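Local coordinates for mandelate racemase/muconate lactonizing protein (Alicyclobacillus acidocaldarius LAA1, PDB 3QLD), which is of unknown function but has the two-domain architecture of the enolase superfamily, an antiparallel-sheet capping domain joined to a TIM-barrel-type domain, at residues L11-K16 and R329-D334; W45-A50 and M299-V304; I172-D177 and N198-P203; K234-L239 and A263-N268. One frame throughout, in Å; residues are numbered along the deposited sequence.

Contact 1 of 4, residues L11-K16 and R329-D334; sequences LSLPLK and RYFEQD
Strand residues of the capping domain's antiparallel sheet and the corner that follows, 11-16, meet here a loop of the barrel domain, 329-334, which comes after helix 303-313; the strand itself is flanked by 25-38 and 369-376. The contact is thus a domain interface of the enolase superfamily fold, and it turns on the ring of Phe331. That side chain sets out away from the strand, but with CG anti to its own carbonyl carbon the ring swings back among Leu13, Pro14 and Leu15. Leu13 crosses Phe331 at about a right angle and lays CD2 over one face, 3.9 Å from the ring centroid and 15° off the ring normal, a CH-pi contact. CB of the same leucine reaches Phe331 CE1 at 3.7 Å. The opposite face carries CB of Tyr330, so the ring is sandwiched near its rim between two aliphatic carbons. At the edge, in the ring plane, Pro14 O lies 3.5 Å from Phe331 CD1. Leu15 runs alongside Phe331 in the same direction, and its CD2 comes obliquely to 3.6 Å from CE1.

Polar backbone groups fix the far end of the contact. Lys16 N donates to Tyr330 O over 3.1 Å in a nearly straight bond, 171° at the hydrogen, although the donor stands 32° above the carbonyl plane. Asp334, at the other end of the loop, turns OD1 to Gly303 N. One water completes the link, donating to Pro14 O at 2.7 Å and accepting from Glu332 N at 2.9 Å.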
loop_
_atom_site.group_PDB
_atom_site.type_symbol
_atom_site.label_atom_id
_atom_site.label_comp_id
_atom_site.label_asym_id
_atom_site.label_seq_id
_atom_site.Cartn_x
_atom_site.Cartn_y
_atom_site.Cartn_z
ATOM N N LEU A 11 21.294 -7.649 -3.171
ATOM C CA LEU A 11 21.908 -8.927 -3.016
ATOM C C LEU A 11 21.061 -10.017 -3.655
ATOM O O LEU A 11 19.813 -9.914 -3.732
ATOM C CB LEU A 11 22.093 -9.237 -1.527
ATOM C CG LEU A 11 23.392 -8.837 -0.825
ATOM C CD1 LEU A 11 23.780 -7.418 -1.019
ATOM C CD2 LEU A 11 23.342 -9.194 0.652
ATOM N N SER A 12 21.737 -11.067 -4.114
ATOM C CA SER A 12 21.051 -12.273 -4.531
ATOM C C SER A 12 21.772 -13.449 -3.863
ATOM O O SER A 12 22.922 -13.695 -4.203
ATOM C CB SER A 12 21.115 -12.431 -6.026
ATOM O OG SER A 12 20.388 -13.610 -6.387
ATOM N N LEU A 13 21.114 -14.136 -2.913
ATOM C CA LEU A 13 21.761 -15.231 -2.143
ATOM C C LEU A 13 21.242 -16.620 -2.571
ATOM O O LEU A 13 20.045 -16.893 -2.499
ATOM C CB LEU A 13 21.524 -15.078 -0.626
ATOM C CG LEU A 13 22.287 -14.079 0.244
ATOM C CD1 LEU A 13 21.791 -12.680 -0.063
ATOM C CD2 LEU A 13 22.033 -14.401 1.703
ATOM N N PRO A 14 22.133 -17.518 -2.984
ATOM C CA PRO A 14 21.597 -18.839 -3.293
ATOM C C PRO A 14 21.023 -19.545 -2.050
ATOM O O PRO A 14 21.608 -19.508 -0.954
ATOM C CB PRO A 14 22.811 -19.603 -3.816
ATOM C CG PRO A 14 23.704 -18.556 -4.350
ATOM C CD PRO A 14 23.553 -17.418 -3.355
ATOM N N LEU A 15 19.871 -20.189 -2.260
ATOM C CA LEU A 15 19.194 -20.961 -1.220
ATOM C C LEU A 15 19.658 -22.418 -1.265
ATOM O O LEU A 15 19.953 -22.920 -2.350
ATOM C CB LEU A 15 17.704 -20.886 -1.459
ATOM C CG LEU A 15 17.084 -19.490 -1.329
ATOM C CD1 LEU A 15 15.794 -19.469 -2.098
ATOM C CD2 LEU A 15 16.847 -19.132 0.120
ATOM N N LYS A 16 19.729 -23.093 -0.117
ATOM C CA LYS A 16 20.081 -24.532 -0.080
ATOM C C LYS A 16 19.215 -25.393 -1.047
ATOM O O LYS A 16 19.721 -26.303 -1.738
ATOM C CB LYS A 16 19.982 -25.071 1.354
ATOM C CG LYS A 16 21.225 -24.769 2.265
ATOM C CD LYS A 16 21.761 -26.042 2.974
ATOM C CE LYS A 16 21.985 -25.869 4.487
ATOM N NZ LYS A 16 23.362 -25.450 4.938
ATOM N N ARG A 329 19.389 -23.236 7.949
ATOM C CA ARG A 329 18.193 -23.923 7.431
ATOM C C ARG A 329 17.896 -23.392 6.021
ATOM O O ARG A 329 17.214 -24.040 5.202
ATOM C CB ARG A 329 16.972 -23.745 8.358
ATOM C CG ARG A 329 17.102 -24.501 9.724
ATOM C CD ARG A 329 15.757 -25.115 10.231
ATOM N NE ARG A 329 14.971 -25.753 9.160
ATOM C CZ ARG A 329 14.491 -27.005 9.173
ATOM N NH1 ARG A 329 14.693 -27.807 10.220
ATOM N NH2 ARG A 329 13.806 -27.460 8.110
ATOM N N TYR A 330 18.466 -22.228 5.736
ATOM C CA TYR A 330 18.085 -21.463 4.560
ATOM C C TYR A 330 19.265 -21.255 3.560
ATOM O O TYR A 330 19.057 -21.391 2.345
ATOM C CB TYR A 330 17.416 -20.129 4.963
ATOM C CG TYR A 330 16.389 -20.051 6.139
ATOM C CD1 TYR A 330 15.099 -20.663 6.094
ATOM C CD2 TYR A 330 16.681 -19.265 7.263
ATOM C CE1 TYR A 330 14.140 -20.507 7.215
ATOM C CE2 TYR A 330 15.764 -19.105 8.340
ATOM C CZ TYR A 330 14.495 -19.700 8.325
ATOM O OH TYR A 330 13.665 -19.442 9.450
ATOM N N PHE A 331 20.476 -20.967 4.067
ATOM C CA PHE A 331 21.635 -20.612 3.209
ATOM C C PHE A 331 22.946 -21.366 3.474
ATOM O O PHE A 331 23.420 -21.355 4.599
ATOM C CB PHE A 331 21.973 -19.150 3.429
ATOM C CG PHE A 331 20.829 -18.213 3.204
ATOM C CD1 PHE A 331 20.403 -17.927 1.918
ATOM C CD2 PHE A 331 20.227 -17.539 4.286
ATOM C CE1 PHE A 331 19.352 -17.033 1.686
ATOM C CE2 PHE A 331 19.178 -16.629 4.074
ATOM C CZ PHE A 331 18.729 -16.390 2.745
ATOM N N GLU A 332 23.573 -21.907 2.415
ATOM C CA GLU A 332 24.953 -22.410 2.476
ATOM C C GLU A 332 25.893 -21.324 3.031
ATOM O O GLU A 332 26.754 -21.628 3.834
ATOM C CB GLU A 332 25.466 -22.888 1.083
ATOM C CG GLU A 332 26.968 -23.460 1.020
ATOM C CD GLU A 332 28.079 -22.418 0.666
ATOM O OE1 GLU A 332 27.861 -21.495 -0.154
ATOM O OE2 GLU A 332 29.201 -22.519 1.207
ATOM N N GLN A 333 25.711 -20.082 2.577
ATOM C CA GLN A 333 26.559 -18.972 2.943
ATOM C C GLN A 333 25.682 -17.718 3.073
ATOM O O GLN A 333 25.029 -17.312 2.096
ATOM C CB GLN A 333 27.594 -18.746 1.833
ATOM C CG GLN A 333 28.358 -17.440 1.965
ATOM C CD GLN A 333 29.436 -17.539 3.008
ATOM O OE1 GLN A 333 30.416 -18.290 2.827
ATOM N NE2 GLN A 333 29.268 -16.809 4.123
ATOM N N ASP A 334 25.710 -17.133 4.267
ATOM C CA ASP A 334 24.940 -15.949 4.674
ATOM C C ASP A 334 25.887 -14.729 4.793
ATOM O O ASP A 334 27.084 -14.847 4.533
ATOM C CB ASP A 334 24.265 -16.293 6.025
ATOM C CG ASP A 334 23.060 -15.399 6.366
ATOM O OD1 ASP A 334 22.854 -14.407 5.685
ATOM O OD2 ASP A 334 22.346 -15.681 7.369
HETATM O O HOH W 1 22.493 -21.947 -0.230
#

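Contact 2 of 4, residues W45-A50 and M299-V304; sequences WSECVA and MYETGV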
loop_
_atom_site.group_PDB
_atom_site.type_symbol
_atom_site.label_atom_id
_atom_site.label_comp_id
_atom_site.label_asym_id
_atom_site.label_seq_id
_atom_site.Cartn_x
_atom_site.Cartn_y
_atom_site.Cartn_z
ATOM N N TRP A 45 23.913 -1.047 9.754
ATOM C CA TRP A 45 23.289 -1.866 8.691
ATOM C C TRP A 45 21.838 -2.234 9.004
ATOM O O TRP A 45 21.458 -2.329 10.192
ATOM C CB TRP A 45 24.035 -3.196 8.510
ATOM C CG TRP A 45 25.452 -2.996 8.004
ATOM C CD1 TRP A 45 26.489 -2.404 8.676
ATOM C CD2 TRP A 45 25.962 -3.387 6.731
ATOM N NE1 TRP A 45 27.616 -2.390 7.882
ATOM C CE2 TRP A 45 27.326 -2.986 6.683
ATOM C CE3 TRP A 45 25.393 -4.016 5.600
ATOM C CZ2 TRP A 45 28.148 -3.233 5.572
ATOM C CZ3 TRP A 45 26.219 -4.266 4.497
ATOM C CH2 TRP A 45 27.582 -3.880 4.492
ATOM N N SER A 46 21.057 -2.521 7.957
ATOM C CA SER A 46 19.698 -3.078 8.119
ATOM C C SER A 46 19.319 -3.766 6.853
ATOM O O SER A 46 20.035 -3.643 5.853
ATOM C CB SER A 46 18.685 -1.973 8.335
ATOM O OG SER A 46 18.602 -1.183 7.168
ATOM N N GLU A 47 18.182 -4.480 6.891
ATOM C CA GLU A 47 17.760 -5.220 5.693
ATOM C C GLU A 47 16.391 -4.745 5.325
ATOM O O GLU A 47 15.527 -4.632 6.206
ATOM C CB GLU A 47 17.712 -6.724 5.931
ATOM C CG GLU A 47 17.196 -7.511 4.741
ATOM C CD GLU A 47 17.375 -9.021 4.945
ATOM O OE1 GLU A 47 18.138 -9.411 5.841
ATOM O OE2 GLU A 47 16.768 -9.836 4.230
ATOM N N CYS A 48 16.190 -4.379 4.055
ATOM C CA CYS A 48 14.782 -4.155 3.583
ATOM C C CYS A 48 14.134 -5.534 3.284
ATOM O O CYS A 48 14.688 -6.276 2.485
ATOM C CB CYS A 48 14.814 -3.218 2.367
ATOM S SG CYS A 48 13.093 -2.960 1.745
ATOM N N VAL A 49 13.046 -5.910 3.983
ATOM C CA VAL A 49 12.546 -7.253 3.901
ATOM C C VAL A 49 11.561 -7.486 2.759
ATOM O O VAL A 49 10.962 -8.570 2.672
ATOM C CB VAL A 49 11.810 -7.706 5.240
ATOM C CG1 VAL A 49 12.829 -7.762 6.444
ATOM C CG2 VAL A 49 10.683 -6.806 5.590
ATOM N N ALA A 50 11.348 -6.473 1.930
ATOM C CA ALA A 50 10.475 -6.671 0.733
ATOM C C ALA A 50 10.884 -7.916 -0.077
ATOM O O ALA A 50 12.089 -8.075 -0.433
ATOM C CB ALA A 50 10.485 -5.409 -0.172
HETATM N N MSE A 299 10.844 -13.572 7.206
HETATM C CA MSE A 299 10.766 -13.201 5.793
HETATM C C MSE A 299 11.927 -13.828 4.995
HETATM O O MSE A 299 12.341 -13.272 3.977
HETATM C CB MSE A 299 10.883 -11.688 5.663
HETATM C CG MSE A 299 9.884 -10.866 6.484
HETATM SE SE MSE A 299 8.247 -10.714 5.460
HETATM C CE MSE A 299 8.814 -9.614 3.950
ATOM N N TYR A 300 12.471 -14.955 5.450
ATOM C CA TYR A 300 13.637 -15.603 4.793
ATOM C C TYR A 300 14.844 -14.627 4.785
ATOM O O TYR A 300 15.689 -14.575 3.859
ATOM C CB TYR A 300 13.250 -16.176 3.412
ATOM C CG TYR A 300 12.449 -17.478 3.515
ATOM C CD1 TYR A 300 12.990 -18.692 3.068
ATOM C CD2 TYR A 300 11.161 -17.506 4.106
ATOM C CE1 TYR A 300 12.263 -19.899 3.171
ATOM C CE2 TYR A 300 10.425 -18.710 4.226
ATOM C CZ TYR A 300 10.990 -19.902 3.753
ATOM O OH TYR A 300 10.278 -21.071 3.830
ATOM N N GLU A 301 14.925 -13.891 5.888
ATOM C CA GLU A 301 15.866 -12.763 6.040
ATOM C C GLU A 301 17.322 -13.223 5.857
ATOM O O GLU A 301 17.668 -14.308 6.281
ATOM C CB GLU A 301 15.804 -12.120 7.444
ATOM C CG GLU A 301 14.569 -11.311 7.821
ATOM C CD GLU A 301 13.324 -12.158 8.125
ATOM O OE1 GLU A 301 13.344 -13.411 8.054
ATOM O OE2 GLU A 301 12.280 -11.525 8.406
ATOM N N THR A 302 18.172 -12.385 5.257
ATOM C CA THR A 302 19.618 -12.558 5.514
ATOM C C THR A 302 19.969 -12.348 6.989
ATOM O O THR A 302 19.135 -11.994 7.878
ATOM C CB THR A 302 20.524 -11.585 4.744
ATOM O OG1 THR A 302 20.567 -10.366 5.493
ATOM C CG2 THR A 302 20.017 -11.310 3.251
ATOM N N GLY A 303 21.236 -12.551 7.271
ATOM C CA GLY A 303 21.695 -12.444 8.679
ATOM C C GLY A 303 21.391 -11.149 9.348
ATOM O O GLY A 303 21.125 -11.120 10.548
ATOM N N VAL A 304 21.407 -10.059 8.584
ATOM C CA VAL A 304 21.142 -8.722 9.116
ATOM C C VAL A 304 19.717 -8.560 9.640
ATOM O O VAL A 304 19.504 -8.207 10.799
ATOM C CB VAL A 304 21.558 -7.606 8.072
ATOM C CG1 VAL A 304 21.108 -6.197 8.537
ATOM C CG2 VAL A 304 23.128 -7.646 7.928
#
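Glu47, on strand 43-48 of the capping domain, reaches with an extended chain to the start of helix 303-313 in the barrel domain, and its buried carboxylate takes hydrogen bonds from that helix end. OE2 accepts from Thr302 N at 3.1 Å, with its syn lone pair and an angle of 153° at the hydrogen. OE1 is gripped twice: Thr302 OG1 donates to it over 2.6 Å, coming from 52° out of the carboxylate plane, and Gly305 N supplies a second bond. Thr302 is the N-cap, and the same OG1 accepts from Val304 N at 3.2 Å, so the hydroxyl serves as donor to the carboxylate and acceptor from the helix.

A second buried carboxylate lies just upstream, where Glu301 OE1 accepts from Met299 N at 2.6 Å. Apolar groups flank the polar centre. Val304 CG1 presses on the strand backbone, 3.4 Å from Ser46 CA, while Met299, a selenomethionine, crosses Val49 at about a right angle with CE 3.8 Å from CG2. Its CE also sits only 2.7 Å from Val49 O, a strained approach in one of two modelled conformers.

With three donors from the first turn of the helix and its cap around Glu47, the helix N-terminus probably favours the ionised carboxylate, which would tie the strand to the helix start through charge as well as hydrogen bonds.

Contact 3 of 4, residues I172-D177 and N198-P203; sequences IAPGRD and NGSYRP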
loop_
_atom_site.group_PDB
_atom_site.type_symbol
_atom_site.label_atom_id
_atom_site.label_comp_id
_atom_site.label_asym_id
_atom_site.label_seq_id
_atom_site.Cartn_x
_atom_site.Cartn_y
_atom_site.Cartn_z
ATOM N N ILE A 172 -2.434 -25.199 6.408
ATOM C CA ILE A 172 -3.706 -25.815 6.263
ATOM C C ILE A 172 -4.574 -25.115 5.182
ATOM O O ILE A 172 -4.305 -23.951 4.824
ATOM C CB ILE A 172 -4.503 -25.834 7.593
ATOM C CG1 ILE A 172 -4.794 -24.398 8.075
ATOM C CG2 ILE A 172 -3.747 -26.734 8.617
ATOM C CD1 ILE A 172 -5.966 -24.358 9.113
ATOM N N ALA A 173 -5.522 -25.877 4.632
ATOM C CA ALA A 173 -6.487 -25.380 3.666
ATOM C C ALA A 173 -7.716 -26.224 3.739
ATOM O O ALA A 173 -7.689 -27.306 4.331
ATOM C CB ALA A 173 -5.891 -25.352 2.224
ATOM N N PRO A 174 -8.831 -25.735 3.180
ATOM C CA PRO A 174 -10.075 -26.483 3.271
ATOM C C PRO A 174 -9.886 -27.888 2.688
ATOM O O PRO A 174 -9.361 -28.010 1.599
ATOM C CB PRO A 174 -11.030 -25.652 2.416
ATOM C CG PRO A 174 -10.443 -24.219 2.509
ATOM C CD PRO A 174 -8.990 -24.457 2.446
ATOM N N GLY A 175 -10.246 -28.926 3.447
ATOM C CA GLY A 175 -10.148 -30.303 2.962
ATOM C C GLY A 175 -8.869 -30.964 3.401
ATOM O O GLY A 175 -8.730 -32.201 3.286
ATOM N N ARG A 176 -7.911 -30.157 3.858
ATOM C CA ARG A 176 -6.614 -30.656 4.344
ATOM C C ARG A 176 -6.302 -29.819 5.563
ATOM O O ARG A 176 -5.415 -28.995 5.562
ATOM C CB ARG A 176 -5.541 -30.527 3.264
ATOM C CG ARG A 176 -6.124 -30.270 1.827
ATOM C CD ARG A 176 -5.361 -30.896 0.630
ATOM N NE ARG A 176 -3.905 -30.968 0.811
ATOM C CZ ARG A 176 -2.993 -30.556 -0.071
ATOM N NH1 ARG A 176 -1.694 -30.685 0.215
ATOM N NH2 ARG A 176 -3.365 -30.027 -1.244
ATOM N N ASP A 177 -7.058 -30.066 6.629
ATOM C CA ASP A 177 -6.912 -29.322 7.871
ATOM C C ASP A 177 -7.139 -30.237 9.088
ATOM O O ASP A 177 -6.189 -30.519 9.812
ATOM C CB ASP A 177 -7.828 -28.059 7.915
ATOM C CG ASP A 177 -9.260 -28.308 7.376
ATOM O OD1 ASP A 177 -9.803 -29.425 7.460
ATOM O OD2 ASP A 177 -9.877 -27.345 6.860
ATOM N N ASN A 198 -3.039 -19.142 5.192
ATOM C CA ASN A 198 -2.676 -18.283 4.030
ATOM C C ASN A 198 -3.928 -17.833 3.245
ATOM O O ASN A 198 -3.970 -17.951 2.017
ATOM C CB ASN A 198 -1.782 -19.107 3.088
ATOM C CG ASN A 198 -0.996 -18.222 2.104
ATOM O OD1 ASN A 198 -0.643 -17.054 2.407
ATOM N ND2 ASN A 198 -0.696 -18.792 0.923
ATOM N N GLY A 199 -4.985 -17.407 3.925
ATOM C CA GLY A 199 -6.187 -16.869 3.240
ATOM C C GLY A 199 -7.043 -17.807 2.405
ATOM O O GLY A 199 -7.845 -17.364 1.558
ATOM N N SER A 200 -6.966 -19.094 2.701
ATOM C CA SER A 200 -7.532 -20.106 1.905
ATOM C C SER A 200 -8.989 -20.382 2.272
ATOM O O SER A 200 -9.670 -21.088 1.554
ATOM C CB SER A 200 -6.621 -21.361 1.995
ATOM O OG SER A 200 -6.696 -22.023 3.262
ATOM N N TYR A 201 -9.463 -19.863 3.432
ATOM C CA TYR A 201 -10.865 -20.045 3.846
ATOM C C TYR A 201 -11.752 -18.831 3.440
ATOM O O TYR A 201 -11.271 -17.698 3.184
ATOM C CB TYR A 201 -11.001 -20.307 5.357
ATOM C CG TYR A 201 -10.312 -21.602 5.751
ATOM C CD1 TYR A 201 -11.050 -22.797 5.911
ATOM C CD2 TYR A 201 -8.945 -21.646 5.859
ATOM C CE1 TYR A 201 -10.405 -24.036 6.294
ATOM C CE2 TYR A 201 -8.259 -22.882 6.217
ATOM C CZ TYR A 201 -9.001 -24.058 6.393
ATOM O OH TYR A 201 -8.287 -25.199 6.701
ATOM N N ARG A 202 -13.048 -19.094 3.444
ATOM C CA ARG A 202 -14.084 -18.116 3.149
ATOM C C ARG A 202 -15.107 -18.166 4.274
ATOM O O ARG A 202 -15.150 -19.134 5.044
ATOM C CB ARG A 202 -14.760 -18.503 1.824
ATOM C CG ARG A 202 -13.818 -18.424 0.599
ATOM C CD ARG A 202 -13.233 -17.016 0.371
ATOM N NE ARG A 202 -12.322 -17.047 -0.773
ATOM C CZ ARG A 202 -11.048 -17.410 -0.746
ATOM N NH1 ARG A 202 -10.442 -17.753 0.401
ATOM N NH2 ARG A 202 -10.364 -17.418 -1.885
ATOM N N PRO A 203 -15.974 -17.141 4.388
ATOM C CA PRO A 203 -16.925 -17.195 5.486
ATOM C C PRO A 203 -17.805 -18.454 5.595
ATOM O O PRO A 203 -18.125 -18.875 6.740
ATOM C CB PRO A 203 -17.744 -15.936 5.280
ATOM C CG PRO A 203 -16.733 -14.981 4.697
ATOM C CD PRO A 203 -16.030 -15.848 3.685
#
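In the TIM-barrel-type domain, the loops that leave adjacent parallel strands 167-171 and 192-196 at their C-terminal ends pack on each other here. The first of them, 172-177, makes a type II beta turn from Ala173 to Arg176, closed by Arg176 N donating to Ala173 O at 2.9 Å; Gly175 takes its third position with a phi of 96°, at which a side chain would jam against the preceding carbonyl oxygen.

Tyr201 of the second loop carries most of the contact, its CG anti to the carbonyl carbon. Pro174 slides past it in the opposite direction and sets CG over one face, 3.9 Å from the ring centroid and 19° off the normal, a CH-pi contact displaced toward the rim. Ile172 crosses the tyrosine at about a right angle, and its CD1 comes to 4.0 Å from CE2. Val208 and Leu209 of helix 206-211 touch the same side chain.

Ser200 fits beside the turn, OG lying 3.4 Å from Pro174 CD, while its hydroxyl bonds to Ala197 O. Asp177 stands at the N-cap position of helix 178-187 but makes no capping bond with its side chain. Its carboxylate lies nearly coplanar with the Tyr201 ring, the planes 17° apart, and from the ring's edge OD2 offers its anti lone pair to Tyr201 OH, which donates over 2.7 Å.

Contact 4 of 4, residues K234-L239 and A263-N268; sequences KLQASL and AARVLN
Stacking of two flat polar groups dominates this contact, where the C-terminal end of helix 229-238 meets the residues leading into strand 266-269 of the barrel. The side chains of Gln236 and Arg265 cross obliquely, but their amide and guanidinium planes are stacked, 21° apart, with NE2 over one guanidinium face, offset toward the rim. Gln236 NE2 is 3.4 Å from Arg265 NH1, but both are donors, so the approach is a stack and not a bond. Gln236 gets there with CG anti to its backbone N (chi1 177°) and a bend at chi2, Arg265 with a bend at chi3.

Hydrogen bonds hold each group in its plane of the stack. Arg265 NH1 donates to Leu239 O over 3.1 Å at 157°, with that oxygen at the guanidinium edge, near its plane; a weak bond runs from NH1 to Arg240 O. Gln236 is held from outside the two segments, OE1 accepting from Val243 N and NE2 donating to Thr241 O, which settles the rotation of the amide. A water 2.8 Å from Leu239 O probably donates to it, and accepts only weakly from Arg265 NH2 at 3.4 Å.

Van der Waals contact is modest: Gln236 CB rests 3.6 Å from Ala263 O, and Gln236 OE1 lies 3.6 Å from Ala264 CA.

In the fold, helix 229-238 connects barrel strands 220-221 and 243-245, and the contact ties its C-terminal end to the entry of the next strand, 266-269. Arg265 and Val266 pair by backbone with strand 243-245, and Leu239 leans on Leu209 of helix 206-211.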
loop_
_atom_site.group_PDB
_atom_site.type_symbol
_atom_site.label_atom_id
_atom_site.label_comp_id
_atom_site.label_asym_id
_atom_site.label_seq_id
_atom_site.Cartn_x
_atom_site.Cartn_y
_atom_site.Cartn_z
ATOM N N LYS A 234 -16.680 -11.480 12.675
ATOM C CA LYS A 234 -17.651 -12.551 12.918
ATOM C C LYS A 234 -17.003 -13.905 13.045
ATOM O O LYS A 234 -17.434 -14.716 13.833
ATOM C CB LYS A 234 -18.605 -12.586 11.748
ATOM C CG LYS A 234 -19.762 -13.509 11.869
ATOM C CD LYS A 234 -20.596 -13.461 10.566
ATOM C CE LYS A 234 -21.646 -12.364 10.641
ATOM N NZ LYS A 234 -21.079 -10.995 10.678
ATOM N N LEU A 235 -15.958 -14.175 12.250
ATOM C CA LEU A 235 -15.320 -15.479 12.395
ATOM C C LEU A 235 -14.625 -15.578 13.749
ATOM O O LEU A 235 -14.749 -16.580 14.430
ATOM C CB LEU A 235 -14.342 -15.716 11.223
ATOM C CG LEU A 235 -13.508 -16.998 11.363
ATOM C CD1 LEU A 235 -14.399 -18.246 11.141
ATOM C CD2 LEU A 235 -12.375 -16.960 10.290
ATOM N N GLN A 236 -13.860 -14.568 14.144
ATOM C CA GLN A 236 -13.134 -14.644 15.446
ATOM C C GLN A 236 -14.097 -14.782 16.606
ATOM O O GLN A 236 -13.863 -15.604 17.539
ATOM C CB GLN A 236 -12.218 -13.449 15.666
ATOM C CG GLN A 236 -11.491 -13.432 17.013
ATOM C CD GLN A 236 -10.496 -14.618 17.231
ATOM O OE1 GLN A 236 -9.302 -14.381 17.229
ATOM N NE2 GLN A 236 -11.000 -15.870 17.431
ATOM N N ALA A 237 -15.255 -14.089 16.504
ATOM C CA ALA A 237 -16.313 -14.167 17.589
ATOM C C ALA A 237 -16.846 -15.593 17.741
ATOM O O ALA A 237 -17.209 -15.999 18.862
ATOM C CB ALA A 237 -17.496 -13.188 17.315
ATOM N N SER A 238 -16.799 -16.363 16.637
ATOM C CA SER A 238 -17.319 -17.754 16.607
ATOM C C SER A 238 -16.291 -18.852 16.981
ATOM O O SER A 238 -16.660 -20.027 17.204
ATOM C CB SER A 238 -17.909 -18.090 15.249
ATOM O OG SER A 238 -16.878 -18.235 14.219
ATOM N N LEU A 239 -15.039 -18.447 17.066
ATOM C CA LEU A 239 -13.906 -19.359 17.315
ATOM C C LEU A 239 -13.336 -19.173 18.705
ATOM O O LEU A 239 -13.025 -18.046 19.185
ATOM C CB LEU A 239 -12.757 -19.114 16.285
ATOM C CG LEU A 239 -13.004 -19.525 14.830
ATOM C CD1 LEU A 239 -11.782 -19.114 14.012
ATOM C CD2 LEU A 239 -13.223 -21.025 14.691
ATOM N N ALA A 263 -11.275 -8.720 15.876
ATOM C CA ALA A 263 -11.101 -9.494 14.649
ATOM C C ALA A 263 -9.968 -10.508 14.805
ATOM O O ALA A 263 -9.812 -11.430 13.951
ATOM C CB ALA A 263 -10.764 -8.588 13.478
ATOM N N ALA A 264 -9.101 -10.266 15.801
ATOM C CA ALA A 264 -8.007 -11.223 16.062
ATOM C C ALA A 264 -7.479 -11.059 17.474
ATOM O O ALA A 264 -7.667 -10.009 18.127
ATOM C CB ALA A 264 -6.838 -11.088 15.043
ATOM N N ARG A 265 -6.746 -12.068 17.900
ATOM C CA ARG A 265 -6.201 -12.066 19.256
ATOM C C ARG A 265 -4.683 -12.224 19.332
ATOM O O ARG A 265 -4.139 -12.131 20.434
ATOM C CB ARG A 265 -6.906 -13.130 20.149
ATOM C CG ARG A 265 -8.366 -12.853 20.300
ATOM C CD ARG A 265 -8.968 -13.586 21.491
ATOM N NE ARG A 265 -9.268 -14.997 21.261
ATOM C CZ ARG A 265 -10.463 -15.413 20.844
ATOM N NH1 ARG A 265 -10.717 -16.707 20.667
ATOM N NH2 ARG A 265 -11.405 -14.501 20.605
ATOM N N VAL A 266 -4.016 -12.503 18.204
ATOM C CA VAL A 266 -2.572 -12.679 18.146
ATOM C C VAL A 266 -1.988 -11.920 16.958
ATOM O O VAL A 266 -2.608 -11.931 15.888
ATOM C CB VAL A 266 -2.223 -14.185 18.025
ATOM C CG1 VAL A 266 -0.717 -14.434 17.795
ATOM C CG2 VAL A 266 -2.633 -14.898 19.311
ATOM N N LEU A 267 -0.842 -11.255 17.178
ATOM C CA LEU A 267 -0.172 -10.476 16.121
ATOM C C LEU A 267 1.150 -11.131 15.780
ATOM O O LEU A 267 1.969 -11.382 16.695
ATOM C CB LEU A 267 0.011 -9.013 16.581
ATOM C CG LEU A 267 0.744 -8.057 15.599
ATOM C CD1 LEU A 267 -0.113 -7.853 14.326
ATOM C CD2 LEU A 267 0.989 -6.704 16.283
ATOM N N ASN A 268 1.323 -11.431 14.487
ATOM C CA ASN A 268 2.643 -11.745 13.892
ATOM C C ASN A 268 3.340 -10.427 13.623
ATOM O O ASN A 268 2.911 -9.630 12.764
ATOM C CB ASN A 268 2.491 -12.627 12.644
ATOM C CG ASN A 268 3.808 -12.961 11.958
ATOM O OD1 ASN A 268 4.805 -12.273 12.155
ATOM N ND2 ASN A 268 3.792 -13.967 11.122
HETATM O O HOH W 2 -14.412 -16.006 20.461
#

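The contacts form two pairs. Contacts 1 and 2, with centres 12 Å apart, both join the capping domain's antiparallel sheet to the region around helix 303-313, and they touch directly through Asp334 and Gly303. Contacts 3 and 4, with centres 15 Å apart, lie within the barrel domain, contact 3 in loops after strands 167-171 and 192-196, contact 4 where strand 266-269 begins; their nearest atoms are about 6 Å apart. Contact 1 spans the chain most widely and encloses contact 2, which encloses contacts 3 and 4 in series. The centres of the two pairs are 29 to 35 Å apart, so one pair lies at the interface between the domains and the other within the barrel domain.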